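Local coordinates for protein 1-Cys peroxiredoxin (Vibrio vulnificus MO6-24/O, PDB 5K2I) that probably reduces hydrogen peroxide as a 1-Cys peroxiredoxin of the thioredoxin superfamily, with an implied part in scavenging nitric oxide, at residues 14-18 and 19-23; 39-42 and 43-47. All blocks are in the same frame, centred on the assembly; numbering follows the deposited sequence. Where two conformers were deposited one is given.

How the contacts relate
The two contacts come in series along the chain, the hairpin first and the loop after it, and both are local turns of a single Redoxin-family domain. Contact 1 is the N-terminal beta hairpin of strands 12-17 and 20-25, a two-stranded sheet at the surface. Contact 2 lies deeper, where strand 34-40 of the six-stranded mixed sheet gives way to the loop before helix 53-65. Their centres are 21 Å apart and their nearest atoms about 11 Å, too far for direct contact. What they share is helix 79-88, on which side chains of both rest. Contact 1 thus belongs to the periphery, whereas contact 2 meets the second subunit and forms the PGAFTPT segment characteristic of peroxiredoxin active sites.

Contact 1. Residues 14-18 and 19-23; sequences SQLTK and EGMVH
T17 and E19 lie side by side and point the same way at the tip of a tight beta hairpin. T17 OG1 sits between its own backbone N and carbonyl carbon (chi1 70°), which turns it toward the next residues of the turn: E19 N donates to T17 OG1 at 3.1 Å, a rather bent bond. One water ties the two side chains together farther out, meeting T17 OG1 and donating to E19 OE1 at 2.8 Å. V22 crosses T17 at about a right angle, its CG2 branch 3.6 Å from T17 OG1, on the same face of the hairpin as Q15. L16 and M21 occupy the other face, where L16 CD1 approaches M21 SD at 4.2 Å; there S14 CB also meets the H23 ring obliquely, 3.7 Å from H23 ND1. Four backbone bonds join the strands, pairing Q15 with V22 and T17 with G20. T17 N reaches G20 O almost straight (175°), while G20 N lies well above the carbonyl plane of T17. The type I turn from T17 to G20 closes the hairpin, and G20 adopts a positive phi of 101° that favours glycine. Q15 OE1 is held by H24. S14 pairs through its backbone with A98 at the end of strand 95-98, and S14, L16 and M21 rest on helix 79-88 at A79, F80 and K83.

Contact 2. Residues 39-42 and 43-47; sequences AVPG and AFTPT
The chain reverses through a type II beta turn from G42 to T45, with T45 N donating to G42 O at 3.2 Å from above the carbonyl plane and F44 at a positive phi of 69°. The same oxygen takes a second, shorter bond from T45 OG1, 2.7 Å away and tilted only 20° from that plane. A chi1 of 69° swings the T45 hydroxyl back over the turn, and T45 CG2 passes 3.8 Å from G42 CA. P41 and T47 approach at a slant, P41 CD lying 4.1 Å from T47 OG1; V40 CG1 comes to 4.2 Å from the same hydroxyl. P41 to T47, PGAFTPT, are all but the cysteine of the PxxxTxxC motif of peroxiredoxins, which follows a central strand of the thioredoxin fold; its conserved proline and threonine are P41 and T45, and T47 stands directly before the cysteine, by family the peroxidatic one. R124 bonds T47 OG1 through NE and P46 O through NH2, while R121 reaches P41 O and N77 OD1 accepts a bond from A43 N. V40, A43 and F44 pack on helix 79-88, the F44 ring meeting that of W85. P41 and T45 touch F145, and P46 touches S49, of the second subunit.

Contact 1. Residues 14-18 and 19-23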
ATOM      1  N   SER A  14      -9.924 -24.287   3.795  1.00  8.88           N
ATOM      2  CA  SER A  14     -11.181 -24.627   4.452  0.53  9.52           C
ATOM      3  C   SER A  14     -12.329 -23.686   4.119  1.00 10.34           C
ATOM      4  O   SER A  14     -12.138 -22.521   3.757  1.00  9.63           O
ATOM      5  CB  SER A  14     -10.990 -24.681   5.971  0.53 11.17           C
ATOM      6  OG  SER A  14     -10.566 -23.440   6.503  0.53 13.95           O
ATOM      7  N   GLN A  15     -13.535 -24.223   4.239  1.00 10.08           N
ATOM      8  CA  GLN A  15     -14.747 -23.482   3.968  1.00 10.80           C
ATOM      9  C   GLN A  15     -15.833 -23.975   4.914  1.00 13.08           C
ATOM     10  O   GLN A  15     -15.939 -25.175   5.158  1.00 13.78           O
ATOM     11  CB  GLN A  15     -15.170 -23.670   2.513  1.00 14.59           C
ATOM     12  CG  GLN A  15     -16.372 -22.835   2.118  1.00 16.45           C
ATOM     13  CD  GLN A  15     -17.013 -23.319   0.835  1.00 17.40           C
ATOM     14  OE1 GLN A  15     -16.635 -24.352   0.287  1.00 19.06           O
ATOM     15  NE2 GLN A  15     -17.999 -22.571   0.349  1.00 23.95           N
ATOM     16  N   LEU A  16     -16.629 -23.054   5.448  1.00 10.54           N
ATOM     17  CA  LEU A  16     -17.793 -23.414   6.254  1.00 12.00           C
ATOM     18  C   LEU A  16     -18.981 -23.627   5.333  1.00 14.42           C
ATOM     19  O   LEU A  16     -19.326 -22.739   4.550  1.00 16.77           O
ATOM     20  CB  LEU A  16     -18.102 -22.323   7.280  1.00 14.36           C
ATOM     21  CG  LEU A  16     -19.217 -22.661   8.265  1.00 19.28           C
ATOM     22  CD1 LEU A  16     -18.730 -23.714   9.255  1.00 19.35           C
ATOM     23  CD2 LEU A  16     -19.679 -21.411   8.980  1.00 23.04           C
ATOM     24  N   THR A  17     -19.595 -24.807   5.408  1.00 14.59           N
ATOM     25  CA  THR A  17     -20.805 -25.106   4.644  1.00 15.02           C
ATOM     26  C   THR A  17     -21.902 -25.569   5.607  1.00 16.68           C
ATOM     27  O   THR A  17     -21.687 -25.601   6.808  1.00 15.72           O
ATOM     28  CB  THR A  17     -20.569 -26.190   3.591  1.00 17.76           C
ATOM     29  OG1 THR A  17     -20.372 -27.451   4.247  1.00 17.07           O
ATOM     30  CG2 THR A  17     -19.344 -25.858   2.747  1.00 20.28           C
ATOM     31  N   LYS A  18     -23.077 -25.928   5.094  1.00 18.10           N
ATOM     32  CA  LYS A  18     -24.140 -26.410   5.986  1.00 21.14           C
ATOM     33  C   LYS A  18     -23.722 -27.723   6.659  1.00 21.60           C
ATOM     34  O   LYS A  18     -24.252 -28.099   7.709  1.00 21.19           O
ATOM     35  CB  LYS A  18     -25.455 -26.596   5.227  1.00 29.04           C
ATOM     36  CG  LYS A  18     -25.396 -27.648   4.142  1.00 31.66           C
ATOM     37  CD  LYS A  18     -26.725 -27.771   3.410  1.00 32.63           C
ATOM     38  CE  LYS A  18     -26.631 -28.804   2.293  1.00 38.35           C
ATOM     39  NZ  LYS A  18     -27.906 -28.927   1.535  1.00 43.15           N
ATOM     40  N   GLU A  19     -22.756 -28.399   6.037  1.00 19.55           N
ATOM     41  CA  GLU A  19     -22.146 -29.627   6.541  1.00 18.03           C
ATOM     42  C   GLU A  19     -21.130 -29.392   7.661  1.00 17.81           C
ATOM     43  O   GLU A  19     -20.613 -30.339   8.256  1.00 22.03           O
ATOM     44  CB  GLU A  19     -21.447 -30.341   5.386  1.00 23.90           C
ATOM     45  CG  GLU A  19     -21.944 -31.708   5.071  1.00 32.92           C
ATOM     46  CD  GLU A  19     -20.979 -32.453   4.176  1.00 34.53           C
ATOM     47  OE1 GLU A  19     -20.380 -31.814   3.283  1.00 42.08           O
ATOM     48  OE2 GLU A  19     -20.793 -33.670   4.386  1.00 43.88           O
ATOM     49  N   GLY A  20     -20.826 -28.129   7.931  1.00 15.69           N
ATOM     50  CA  GLY A  20     -19.801 -27.786   8.895  1.00 16.94           C
ATOM     51  C   GLY A  20     -18.527 -27.416   8.166  1.00 14.28           C
ATOM     52  O   GLY A  20     -18.582 -26.941   7.037  1.00 16.06           O
ATOM     53  N   MET A  21     -17.386 -27.632   8.811  1.00 13.61           N
ATOM     54  CA  MET A  21     -16.101 -27.304   8.213  1.00 16.37           C
ATOM     55  C   MET A  21     -15.735 -28.306   7.154  1.00 14.71           C
ATOM     56  O   MET A  21     -15.744 -29.505   7.410  1.00 18.09           O
ATOM     57  CB  MET A  21     -14.998 -27.277   9.266  1.00 21.49           C
ATOM     58  CG  MET A  21     -14.975 -26.041  10.120  1.00 26.37           C
ATOM     59  SD  MET A  21     -14.603 -24.571   9.154  1.00 26.85           S
ATOM     60  CE  MET A  21     -13.800 -23.590  10.418  1.00 32.34           C
ATOM     61  N   VAL A  22     -15.415 -27.831   5.962  1.00 14.34           N
ATOM     62  CA  VAL A  22     -14.935 -28.692   4.898  0.79 12.64           C
ATOM     63  C   VAL A  22     -13.500 -28.298   4.563  1.00 14.39           C
ATOM     64  O   VAL A  22     -13.205 -27.112   4.426  1.00 14.65           O
ATOM     65  CB  VAL A  22     -15.817 -28.586   3.649  0.79 15.06           C
ATOM     66  CG1 VAL A  22     -15.202 -29.356   2.487  0.79 15.61           C
ATOM     67  CG2 VAL A  22     -17.221 -29.093   3.961  0.79 15.94           C
ATOM     68  N   HIS A  23     -12.614 -29.279   4.460  1.00 13.42           N
ATOM     69  CA  HIS A  23     -11.232 -29.032   4.098  1.00 10.52           C
ATOM     70  C   HIS A  23     -10.966 -29.529   2.697  1.00 14.01           C
ATOM     71  O   HIS A  23     -10.772 -30.728   2.482  1.00 18.38           O
ATOM     72  CB  HIS A  23     -10.301 -29.713   5.091  1.00 13.71           C
ATOM     73  CG  HIS A  23     -10.549 -29.290   6.496  1.00 14.27           C
ATOM     74  ND1 HIS A  23     -10.099 -28.088   6.988  1.00 15.57           N
ATOM     75  CD2 HIS A  23     -11.247 -29.877   7.496  1.00 18.72           C
ATOM     76  CE1 HIS A  23     -10.483 -27.963   8.247  1.00 19.87           C
ATOM     77  NE2 HIS A  23     -11.182 -29.034   8.579  1.00 17.07           N
TER
HETATM   78  O   HOH W   1     -20.301 -29.333   1.939  1.00 28.39           O

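Contact 2. Residues 39-42 and 43-47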
ATOM      1  N   ALA A  39      -5.080 -13.492  -3.296  1.00  7.14           N
ATOM      2  CA  ALA A  39      -4.841 -13.444  -1.863  1.00  6.96           C
ATOM      3  C   ALA A  39      -4.717 -12.023  -1.347  1.00  7.95           C
ATOM      4  O   ALA A  39      -4.286 -11.117  -2.074  1.00  8.44           O
ATOM      5  CB  ALA A  39      -3.574 -14.221  -1.519  1.00  8.75           C
ATOM      6  N   VAL A  40      -5.065 -11.864  -0.073  1.00  7.86           N
ATOM      7  CA  VAL A  40      -4.941 -10.607   0.652  1.00  8.20           C
ATOM      8  C   VAL A  40      -4.293 -10.887   1.998  1.00  8.07           C
ATOM      9  O   VAL A  40      -4.248 -12.039   2.432  1.00  8.32           O
ATOM     10  CB  VAL A  40      -6.316  -9.925   0.864  1.00  9.07           C
ATOM     11  CG1 VAL A  40      -6.912  -9.516  -0.480  1.00 12.38           C
ATOM     12  CG2 VAL A  40      -7.267 -10.838   1.666  1.00 11.74           C
ATOM     13  N   PRO A  41      -3.781  -9.839   2.663  1.00  7.67           N
ATOM     14  CA  PRO A  41      -3.185 -10.054   3.981  1.00  8.47           C
ATOM     15  C   PRO A  41      -4.220 -10.323   5.055  1.00  7.75           C
ATOM     16  O   PRO A  41      -3.882 -10.852   6.121  1.00  9.19           O
ATOM     17  CB  PRO A  41      -2.468  -8.732   4.271  1.00  9.86           C
ATOM     18  CG  PRO A  41      -2.303  -8.074   2.928  1.00 12.32           C
ATOM     19  CD  PRO A  41      -3.531  -8.473   2.166  1.00 10.47           C
ATOM     20  N   GLY A  42      -5.473  -9.979   4.786  1.00  8.24           N
ATOM     21  CA  GLY A  42      -6.516 -10.277   5.748  1.00  8.33           C
ATOM     22  C   GLY A  42      -7.886  -9.890   5.244  1.00  8.31           C
ATOM     23  O   GLY A  42      -8.046  -8.874   4.554  1.00  9.29           O
ATOM     24  N   ALA A  43      -8.877 -10.707   5.578  1.00  7.42           N
ATOM     25  CA  ALA A  43     -10.263 -10.307   5.383  1.00  8.86           C
ATOM     26  C   ALA A  43     -10.493  -8.975   6.091  1.00  9.90           C
ATOM     27  O   ALA A  43      -9.943  -8.730   7.161  1.00  9.53           O
ATOM     28  CB  ALA A  43     -11.213 -11.370   5.918  1.00  9.83           C
ATOM     29  N   PHE A  44     -11.295  -8.118   5.464  1.00  7.93           N
ATOM     30  CA  PHE A  44     -11.671  -6.791   5.981  1.00  8.47           C
ATOM     31  C   PHE A  44     -10.516  -5.777   6.007  1.00 11.57           C
ATOM     32  O   PHE A  44     -10.715  -4.637   6.445  1.00 13.26           O
ATOM     33  CB  PHE A  44     -12.300  -6.885   7.392  1.00 10.74           C
ATOM     34  CG  PHE A  44     -13.624  -7.611   7.434  1.00  9.22           C
ATOM     35  CD1 PHE A  44     -14.805  -6.963   7.072  1.00  9.98           C
ATOM     36  CD2 PHE A  44     -13.694  -8.940   7.836  1.00 11.08           C
ATOM     37  CE1 PHE A  44     -16.027  -7.633   7.124  1.00 10.43           C
ATOM     38  CE2 PHE A  44     -14.919  -9.611   7.893  1.00 11.52           C
ATOM     39  CZ  PHE A  44     -16.083  -8.954   7.533  1.00 12.94           C
ATOM     40  N   THR A  45      -9.327  -6.153   5.553  1.00 11.37           N
ATOM     41  CA  THR A  45      -8.220  -5.192   5.524  1.00 11.71           C
ATOM     42  C   THR A  45      -8.247  -4.387   4.225  1.00 12.73           C
ATOM     43  O   THR A  45      -8.818  -4.813   3.220  1.00 14.03           O
ATOM     44  CB  THR A  45      -6.816  -5.868   5.694  1.00 12.00           C
ATOM     45  OG1 THR A  45      -6.491  -6.647   4.534  1.00 14.27           O
ATOM     46  CG2 THR A  45      -6.773  -6.710   6.951  1.00 14.71           C
ATOM     47  N   PRO A  46      -7.633  -3.200   4.238  1.00 12.90           N
ATOM     48  CA  PRO A  46      -7.710  -2.410   3.009  1.00 16.69           C
ATOM     49  C   PRO A  46      -6.675  -2.852   1.984  1.00 18.63           C
ATOM     50  O   PRO A  46      -5.512  -3.127   2.311  1.00 18.45           O
ATOM     51  CB  PRO A  46      -7.466  -0.981   3.492  1.00 18.09           C
ATOM     52  CG  PRO A  46      -6.729  -1.119   4.771  1.00 15.24           C
ATOM     53  CD  PRO A  46      -7.110  -2.438   5.384  1.00 14.31           C
ATOM     54  N   THR A  47      -7.143  -2.982   0.748  1.00 16.37           N
ATOM     55  CA  THR A  47      -6.321  -3.259  -0.423  1.00 16.40           C
ATOM     56  C   THR A  47      -6.953  -2.421  -1.520  1.00 18.43           C
ATOM     57  O   THR A  47      -8.170  -2.230  -1.495  1.00 16.55           O
ATOM     58  CB  THR A  47      -6.318  -4.762  -0.804  1.00 16.27           C
ATOM     59  OG1 THR A  47      -5.652  -5.522   0.216  1.00 18.20           O
ATOM     60  CG2 THR A  47      -5.633  -5.000  -2.148  1.00 17.63           C
TER